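PDB 2ERW: serine protease inhibitor infestin from Triatoma infestans, which probably inhibits serine proteases, this Kazal-type domain, infestin 4, being an inhibitor of the clotting protease factor XIIa. Local coordinates for residues Tyr12-Pro26 against Val37-Gln49. Numbering follows the deposited sequence. Where two conformers were deposited one is given.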
ATOM      1  N   TYR A  12       0.221 -10.443  -4.275  1.00 21.64           N
ATOM      2  CA  TYR A  12      -0.553  -9.835  -3.234  1.00 21.51           C
ATOM      3  C   TYR A  12       0.121 -10.006  -1.902  1.00 21.93           C
ATOM      4  O   TYR A  12       0.167 -11.101  -1.338  1.00 22.58           O
ATOM      5  CB  TYR A  12      -1.946 -10.450  -3.260  1.00 21.91           C
ATOM      6  CG  TYR A  12      -2.870  -9.837  -2.270  1.00 21.78           C
ATOM      7  CD1 TYR A  12      -3.164  -8.479  -2.319  1.00 21.90           C
ATOM      8  CD2 TYR A  12      -3.447 -10.603  -1.274  1.00 21.64           C
ATOM      9  CE1 TYR A  12      -4.008  -7.905  -1.411  1.00 22.40           C
ATOM     10  CE2 TYR A  12      -4.314 -10.044  -0.367  1.00 22.11           C
ATOM     11  CZ  TYR A  12      -4.579  -8.693  -0.433  1.00 22.09           C
ATOM     12  OH  TYR A  12      -5.415  -8.101   0.468  1.00 22.92           O
ATOM     13  N   VAL A  13       0.669  -8.893  -1.427  1.00 20.58           N
ATOM     14  CA  VAL A  13       1.339  -8.839  -0.142  1.00 20.95           C
ATOM     15  C   VAL A  13       0.853  -7.540   0.456  1.00 21.45           C
ATOM     16  O   VAL A  13       1.551  -6.527   0.444  1.00 21.96           O
ATOM     17  CB  VAL A  13       2.857  -8.830  -0.310  1.00 20.67           C
ATOM     18  CG1 VAL A  13       3.527  -8.772   1.059  1.00 22.00           C
ATOM     19  CG2 VAL A  13       3.296 -10.071  -1.073  1.00 21.89           C
ATOM     20  N   PRO A  14      -0.392  -7.530   0.917  1.00 21.81           N
ATOM     21  CA  PRO A  14      -1.022  -6.268   1.252  1.00 21.65           C
ATOM     22  C   PRO A  14      -0.403  -5.570   2.439  1.00 23.78           C
ATOM     23  O   PRO A  14       0.007  -6.185   3.399  1.00 22.01           O
ATOM     24  CB  PRO A  14      -2.453  -6.640   1.604  1.00 22.29           C
ATOM     25  CG  PRO A  14      -2.344  -8.088   2.054  1.00 22.14           C
ATOM     26  CD  PRO A  14      -1.293  -8.681   1.133  1.00 21.40           C
ATOM     27  N   VAL A  15      -0.184  -4.284   2.239  1.00 21.65           N
ATOM     28  CA  VAL A  15       0.369  -3.463   3.302  1.00 21.85           C
ATOM     29  C   VAL A  15      -0.427  -2.195   3.375  1.00 21.31           C
ATOM     30  O   VAL A  15      -1.046  -1.781   2.404  1.00 21.83           O
ATOM     31  CB  VAL A  15       1.869  -3.167   3.085  1.00 22.01           C
ATOM     32  CG1 VAL A  15       2.656  -4.441   3.176  1.00 23.03           C
ATOM     33  CG2 VAL A  15       2.131  -2.514   1.727  1.00 23.27           C
ATOM     34  N   CYS A  16      -0.398  -1.582   4.538  1.00 21.18           N
ATOM     35  CA  CYS A  16      -1.221  -0.437   4.782  1.00 21.62           C
ATOM     36  C   CYS A  16      -0.358   0.779   4.811  1.00 21.30           C
ATOM     37  O   CYS A  16       0.599   0.844   5.574  1.00 21.34           O
ATOM     38  CB  CYS A  16      -1.929  -0.626   6.103  1.00 21.99           C
ATOM     39  SG  CYS A  16      -2.961   0.770   6.522  1.00 21.91           S
ATOM     40  N   GLY A  17      -0.702   1.750   3.981  1.00 21.01           N
ATOM     41  CA  GLY A  17       0.040   2.985   3.912  1.00 21.34           C
ATOM     42  C   GLY A  17      -0.409   3.995   4.945  1.00 21.64           C
ATOM     43  O   GLY A  17      -1.519   3.941   5.481  1.00 22.06           O
ATOM     44  N   SER A  18       0.463   4.960   5.176  1.00 20.86           N
ATOM     45  CA  SER A  18       0.175   6.017   6.105  1.00 21.18           C
ATOM     46  C   SER A  18      -0.949   6.912   5.604  1.00 21.67           C
ATOM     47  O   SER A  18      -1.468   7.731   6.356  1.00 22.32           O
ATOM     48  CB  SER A  18       1.436   6.838   6.313  1.00 21.74           C
ATOM     49  OG  SER A  18       1.951   7.281   5.075  1.00 21.57           O
ATOM     50  N   ASP A  19      -1.316   6.759   4.338  1.00 22.01           N
ATOM     51  CA  ASP A  19      -2.466   7.451   3.789  1.00 22.52           C
ATOM     52  C   ASP A  19      -3.772   6.727   4.065  1.00 22.53           C
ATOM     53  O   ASP A  19      -4.844   7.174   3.634  1.00 23.11           O
ATOM     54  CB  ASP A  19      -2.290   7.658   2.282  1.00 21.20           C
ATOM     55  CG  ASP A  19      -2.076   6.366   1.526  1.00 22.26           C
ATOM     56  OD1 ASP A  19      -1.977   5.291   2.141  1.00 21.33           O
ATOM     57  OD2 ASP A  19      -2.029   6.448   0.291  1.00 21.96           O
ATOM     58  N   GLY A  20      -3.692   5.613   4.778  1.00 22.06           N
ATOM     59  CA  GLY A  20      -4.883   4.840   5.049  1.00 22.81           C
ATOM     60  C   GLY A  20      -5.326   3.990   3.884  1.00 22.85           C
ATOM     61  O   GLY A  20      -6.402   3.424   3.924  1.00 23.76           O
ATOM     62  N   LYS A  21      -4.477   3.883   2.861  1.00 21.98           N
ATOM     63  CA  LYS A  21      -4.789   3.082   1.688  1.00 22.34           C
ATOM     64  C   LYS A  21      -3.986   1.810   1.734  1.00 21.82           C
ATOM     65  O   LYS A  21      -2.814   1.817   2.085  1.00 21.76           O
ATOM     66  CB  LYS A  21      -4.423   3.840   0.422  1.00 22.78           C
ATOM     67  CG  LYS A  21      -4.725   3.123  -0.859  1.00 25.63           C
ATOM     68  CD  LYS A  21      -4.563   4.057  -2.038  1.00 27.01           C
ATOM     69  CE  LYS A  21      -4.926   3.378  -3.340  1.00 30.43           C
ATOM     70  NZ  LYS A  21      -5.000   4.329  -4.479  0.50 29.09           N
ATOM     71  N   THR A  22      -4.617   0.709   1.364  1.00 21.23           N
ATOM     72  CA  THR A  22      -3.916  -0.530   1.205  1.00 21.49           C
ATOM     73  C   THR A  22      -3.200  -0.536  -0.111  1.00 21.09           C
ATOM     74  O   THR A  22      -3.705  -0.111  -1.108  1.00 21.50           O
ATOM     75  CB  THR A  22      -4.884  -1.683   1.240  1.00 21.57           C
ATOM     76  OG1 THR A  22      -5.525  -1.678   2.520  1.00 21.76           O
ATOM     77  CG2 THR A  22      -4.176  -3.000   1.032  1.00 23.10           C
ATOM     78  N   TYR A  23      -1.974  -1.021  -0.073  1.00 21.19           N
ATOM     79  CA  TYR A  23      -1.214  -1.234  -1.290  1.00 20.87           C
ATOM     80  C   TYR A  23      -1.040  -2.712  -1.503  1.00 20.84           C
ATOM     81  O   TYR A  23      -0.899  -3.479  -0.549  1.00 21.65           O
ATOM     82  CB  TYR A  23       0.122  -0.496  -1.199  1.00 21.59           C
ATOM     83  CG  TYR A  23      -0.154   0.960  -1.265  1.00 20.49           C
ATOM     84  CD1 TYR A  23      -0.239   1.589  -2.488  1.00 21.27           C
ATOM     85  CD2 TYR A  23      -0.431   1.686  -0.133  1.00 20.79           C
ATOM     86  CE1 TYR A  23      -0.561   2.912  -2.586  1.00 21.35           C
ATOM     87  CE2 TYR A  23      -0.771   3.016  -0.205  1.00 20.67           C
ATOM     88  CZ  TYR A  23      -0.815   3.625  -1.444  1.00 21.03           C
ATOM     89  OH  TYR A  23      -1.158   4.934  -1.588  1.00 21.95           O
ATOM     90  N   GLY A  24      -1.029  -3.099  -2.762  1.00 20.66           N
ATOM     91  CA  GLY A  24      -1.068  -4.494  -3.084  1.00 21.54           C
ATOM     92  C   GLY A  24       0.185  -5.220  -2.725  1.00 21.02           C
ATOM     93  O   GLY A  24       0.160  -6.431  -2.602  1.00 22.70           O
ATOM     94  N   ASN A  25       1.286  -4.497  -2.604  1.00 20.70           N
ATOM     95  CA  ASN A  25       2.511  -5.037  -2.075  1.00 20.71           C
ATOM     96  C   ASN A  25       3.397  -3.860  -1.782  1.00 20.01           C
ATOM     97  O   ASN A  25       3.074  -2.730  -2.121  1.00 20.33           O
ATOM     98  CB  ASN A  25       3.140  -6.081  -3.001  1.00 20.61           C
ATOM     99  CG  ASN A  25       3.374  -5.565  -4.401  1.00 20.79           C
ATOM    100  OD1 ASN A  25       3.907  -4.479  -4.604  1.00 20.58           O
ATOM    101  ND2 ASN A  25       3.038  -6.384  -5.377  1.00 21.22           N
ATOM    102  N   PRO A  26       4.477  -4.094  -1.058  1.00 20.07           N
ATOM    103  CA  PRO A  26       5.340  -2.983  -0.743  1.00 20.17           C
ATOM    104  C   PRO A  26       5.918  -2.280  -1.944  1.00 19.74           C
ATOM    105  O   PRO A  26       6.127  -1.084  -1.903  1.00 20.38           O
ATOM    106  CB  PRO A  26       6.448  -3.627   0.098  1.00 20.52           C
ATOM    107  CG  PRO A  26       5.730  -4.770   0.744  1.00 21.63           C
ATOM    108  CD  PRO A  26       4.805  -5.312  -0.295  1.00 21.25           C
ATOM    109  N   VAL A  37       1.950   9.913  -3.596  1.00 21.52           N
ATOM    110  CA  VAL A  37       1.662  10.324  -2.225  1.00 20.96           C
ATOM    111  C   VAL A  37       2.964  10.653  -1.540  1.00 19.19           C
ATOM    112  O   VAL A  37       3.620   9.771  -0.993  1.00 19.02           O
ATOM    113  CB  VAL A  37       0.953   9.203  -1.437  1.00 20.90           C
ATOM    114  CG1 VAL A  37       0.571   9.681  -0.043  1.00 22.51           C
ATOM    115  CG2 VAL A  37      -0.272   8.687  -2.206  1.00 23.93           C
ATOM    116  N   PRO A  38       3.362  11.922  -1.573  1.00 18.23           N
ATOM    117  CA  PRO A  38       4.600  12.273  -0.904  1.00 18.90           C
ATOM    118  C   PRO A  38       4.559  11.894   0.556  1.00 19.51           C
ATOM    119  O   PRO A  38       3.571  12.156   1.245  1.00 20.61           O
ATOM    120  CB  PRO A  38       4.631  13.784  -1.026  1.00 18.27           C
ATOM    121  CG  PRO A  38       3.812  14.047  -2.246  1.00 18.49           C
ATOM    122  CD  PRO A  38       2.730  13.083  -2.230  1.00 17.92           C
ATOM    123  N   GLY A  39       5.624  11.249   1.008  1.00 19.94           N
ATOM    124  CA  GLY A  39       5.780  10.956   2.425  1.00 20.17           C
ATOM    125  C   GLY A  39       5.097   9.663   2.795  1.00 20.86           C
ATOM    126  O   GLY A  39       5.080   9.281   3.952  1.00 21.41           O
ATOM    127  N   LEU A  40       4.529   8.973   1.815  1.00 19.66           N
ATOM    128  CA  LEU A  40       3.821   7.748   2.104  1.00 20.32           C
ATOM    129  C   LEU A  40       4.748   6.753   2.756  1.00 20.79           C
ATOM    130  O   LEU A  40       5.843   6.509   2.267  1.00 21.33           O
ATOM    131  CB  LEU A  40       3.296   7.148   0.816  1.00 20.10           C
ATOM    132  CG  LEU A  40       2.515   5.849   0.952  1.00 20.08           C
ATOM    133  CD1 LEU A  40       1.272   6.057   1.773  1.00 21.93           C
ATOM    134  CD2 LEU A  40       2.158   5.390  -0.441  1.00 19.92           C
ATOM    135  N   LYS A  41       4.271   6.149   3.840  1.00 21.06           N
ATOM    136  CA  LYS A  41       5.043   5.145   4.546  1.00 21.61           C
ATOM    137  C   LYS A  41       4.222   3.907   4.719  1.00 21.56           C
ATOM    138  O   LYS A  41       3.008   3.944   4.776  1.00 21.45           O
ATOM    139  CB  LYS A  41       5.397   5.634   5.945  1.00 22.76           C
ATOM    140  CG  LYS A  41       6.219   6.914   5.972  1.00 25.77           C
ATOM    141  CD  LYS A  41       7.614   6.640   5.448  1.00 30.12           C
ATOM    142  CE  LYS A  41       8.605   7.699   5.904  0.75 32.56           C
ATOM    143  NZ  LYS A  41       9.970   7.293   5.467  0.75 34.86           N
ATOM    144  N   LEU A  42       4.918   2.793   4.840  1.00 21.35           N
ATOM    145  CA  LEU A  42       4.286   1.529   5.118  1.00 21.27           C
ATOM    146  C   LEU A  42       4.100   1.474   6.615  1.00 21.45           C
ATOM    147  O   LEU A  42       5.079   1.436   7.370  1.00 22.25           O
ATOM    148  CB  LEU A  42       5.191   0.414   4.619  1.00 20.98           C
ATOM    149  CG  LEU A  42       4.564  -0.952   4.456  1.00 21.44           C
ATOM    150  CD1 LEU A  42       5.577  -1.802   3.750  1.00 22.58           C
ATOM    151  CD2 LEU A  42       4.185  -1.578   5.789  1.00 24.16           C
ATOM    152  N   VAL A  43       2.853   1.503   7.056  1.00 21.72           N
ATOM    153  CA  VAL A  43       2.604   1.566   8.488  1.00 22.16           C
ATOM    154  C   VAL A  43       2.366   0.230   9.149  1.00 21.28           C
ATOM    155  O   VAL A  43       2.733   0.040  10.306  1.00 21.22           O
ATOM    156  CB  VAL A  43       1.508   2.598   8.838  1.00 23.74           C
ATOM    157  CG1 VAL A  43       1.895   3.963   8.322  0.75 25.47           C
ATOM    158  CG2 VAL A  43       0.194   2.195   8.327  0.75 24.84           C
ATOM    159  N   HIS A  44       1.767  -0.705   8.429  1.00 21.24           N
ATOM    160  CA  HIS A  44       1.689  -2.041   8.963  1.00 20.96           C
ATOM    161  C   HIS A  44       1.450  -3.028   7.874  1.00 20.94           C
ATOM    162  O   HIS A  44       0.986  -2.682   6.800  1.00 21.03           O
ATOM    163  CB  HIS A  44       0.641  -2.165  10.081  1.00 21.43           C
ATOM    164  CG  HIS A  44      -0.778  -1.957   9.646  1.00 20.66           C
ATOM    165  ND1 HIS A  44      -1.489  -2.903   8.938  1.00 21.76           N
ATOM    166  CD2 HIS A  44      -1.632  -0.933   9.875  1.00 21.03           C
ATOM    167  CE1 HIS A  44      -2.727  -2.470   8.754  1.00 22.13           C
ATOM    168  NE2 HIS A  44      -2.836  -1.276   9.308  1.00 21.51           N
ATOM    169  N   GLU A  45       1.780  -4.267   8.165  1.00 20.67           N
ATOM    170  CA  GLU A  45       1.528  -5.340   7.281  1.00 20.61           C
ATOM    171  C   GLU A  45       0.040  -5.575   7.188  1.00 21.19           C
ATOM    172  O   GLU A  45      -0.690  -5.356   8.151  1.00 21.19           O
ATOM    173  CB  GLU A  45       2.217  -6.578   7.837  1.00 21.03           C
ATOM    174  CG  GLU A  45       2.370  -7.670   6.824  1.00 19.90           C
ATOM    175  CD  GLU A  45       3.383  -7.290   5.793  1.00 21.47           C
ATOM    176  OE1 GLU A  45       4.120  -6.342   6.129  1.00 24.31           O
ATOM    177  OE2 GLU A  45       3.387  -7.914   4.699  1.00 21.46           O
ATOM    178  N   GLY A  46      -0.389  -6.065   6.047  1.00 20.84           N
ATOM    179  CA  GLY A  46      -1.788  -6.414   5.870  1.00 21.17           C
ATOM    180  C   GLY A  46      -2.567  -5.240   5.359  1.00 22.05           C
ATOM    181  O   GLY A  46      -2.070  -4.126   5.266  1.00 22.12           O
ATOM    182  N   ARG A  47      -3.823  -5.491   5.034  1.00 21.79           N
ATOM    183  CA  ARG A  47      -4.646  -4.398   4.570  1.00 21.43           C
ATOM    184  C   ARG A  47      -4.887  -3.385   5.660  1.00 22.10           C
ATOM    185  O   ARG A  47      -4.912  -3.721   6.842  1.00 22.02           O
ATOM    186  CB  ARG A  47      -6.010  -4.911   4.121  1.00 22.03           C
ATOM    187  CG  ARG A  47      -5.936  -6.005   3.089  1.00 21.81           C
ATOM    188  CD  ARG A  47      -7.278  -6.132   2.367  1.00 21.07           C
ATOM    189  NE  ARG A  47      -7.558  -4.912   1.615  1.00 20.53           N
ATOM    190  CZ  ARG A  47      -7.182  -4.717   0.355  1.00 20.98           C
ATOM    191  NH1 ARG A  47      -6.546  -5.662  -0.321  1.00 21.69           N
ATOM    192  NH2 ARG A  47      -7.445  -3.561  -0.223  1.00 20.65           N
ATOM    193  N   CYS A  48      -5.114  -2.138   5.255  1.00 21.86           N
ATOM    194  CA  CYS A  48      -5.586  -1.177   6.212  1.00 22.35           C
ATOM    195  C   CYS A  48      -6.880  -1.672   6.787  1.00 22.96           C
ATOM    196  O   CYS A  48      -7.628  -2.388   6.141  1.00 22.18           O
ATOM    197  CB  CYS A  48      -5.794   0.167   5.568  1.00 22.72           C
ATOM    198  SG  CYS A  48      -4.273   0.874   4.971  1.00 22.96           S
ATOM    199  N   GLN A  49      -7.121  -1.299   8.031  1.00 23.38           N
ATOM    200  CA  GLN A  49      -8.314  -1.731   8.716  1.00 24.53           C
ATOM    201  C   GLN A  49      -9.448  -0.782   8.388  1.00 24.18           C
ATOM    202  O   GLN A  49      -9.398   0.412   8.678  1.00 24.67           O
ATOM    203  CB  GLN A  49      -8.035  -1.827  10.220  1.00 25.63           C
ATOM    204  CG  GLN A  49      -7.097  -2.990  10.573  1.00 29.23           C
ATOM    205  CD  GLN A  49      -7.742  -4.381  10.496  1.00 33.89           C
ATOM    206  OE1 GLN A  49      -7.157  -5.322   9.940  1.00 37.01           O
ATOM    207  NE2 GLN A  49      -8.931  -4.519  11.067  1.00 35.88           N
TER
HETATM  208  O   HOH W   1       1.011  -8.666   3.728  1.00 11.63           O
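Arg47 gives NH1 to Tyr12 OH (2.8 Å) in the plane of its guanidinium, which lies nearly coplanar with the phenol ring. Thr22 CG2 sits over the centre of one guanidinium face, and NE forms a salt bridge with Glu54. Thr22 OG1, placed beside its own backbone N (chi1 -61°), accepts from Cys48 N at 2.8 Å and also bonds Glu54. Backbone pairing is antiparallel: Cys16 N reaches His44 O (2.9 Å), while Cys16 O takes Val43 N strongly and His44 N only weakly, a classic beta bulge. Beyond it, Ser18 and Lys41 bond twice, Ser18 N to Lys41 O and Lys41 N to Ser18 OG (2.9 Å). A water donates to both Pro14 O and Glu45 OE2. The Cys16 SG–Cys48 SG disulfide (2.0 Å) joins the segments covalently; His44 lays one ring face on Cys16 CB, a CH-pi contact, while its ND1 bonds Glu45 O. On the other sheet face, Val15 CB meets Leu42 CG at 3.7 Å. Leu40 packs CD1 against the Asp19 carboxylate and CD2 obliquely against Tyr23, 3.5 Å from its OH; that hydroxyl donates to Asp19 OD2. Replacing Arg47 by alanine is likely to leave Tyr12 OH and Glu54 without their cationic mate and the Thr22 methyl uncovered. Disulfide, bulged pairing and Arg47 network together fix the chain after helix 26-35 onto the 15-17/22-23 hairpin, consistent with a small, disulfide-braced Kazal domain.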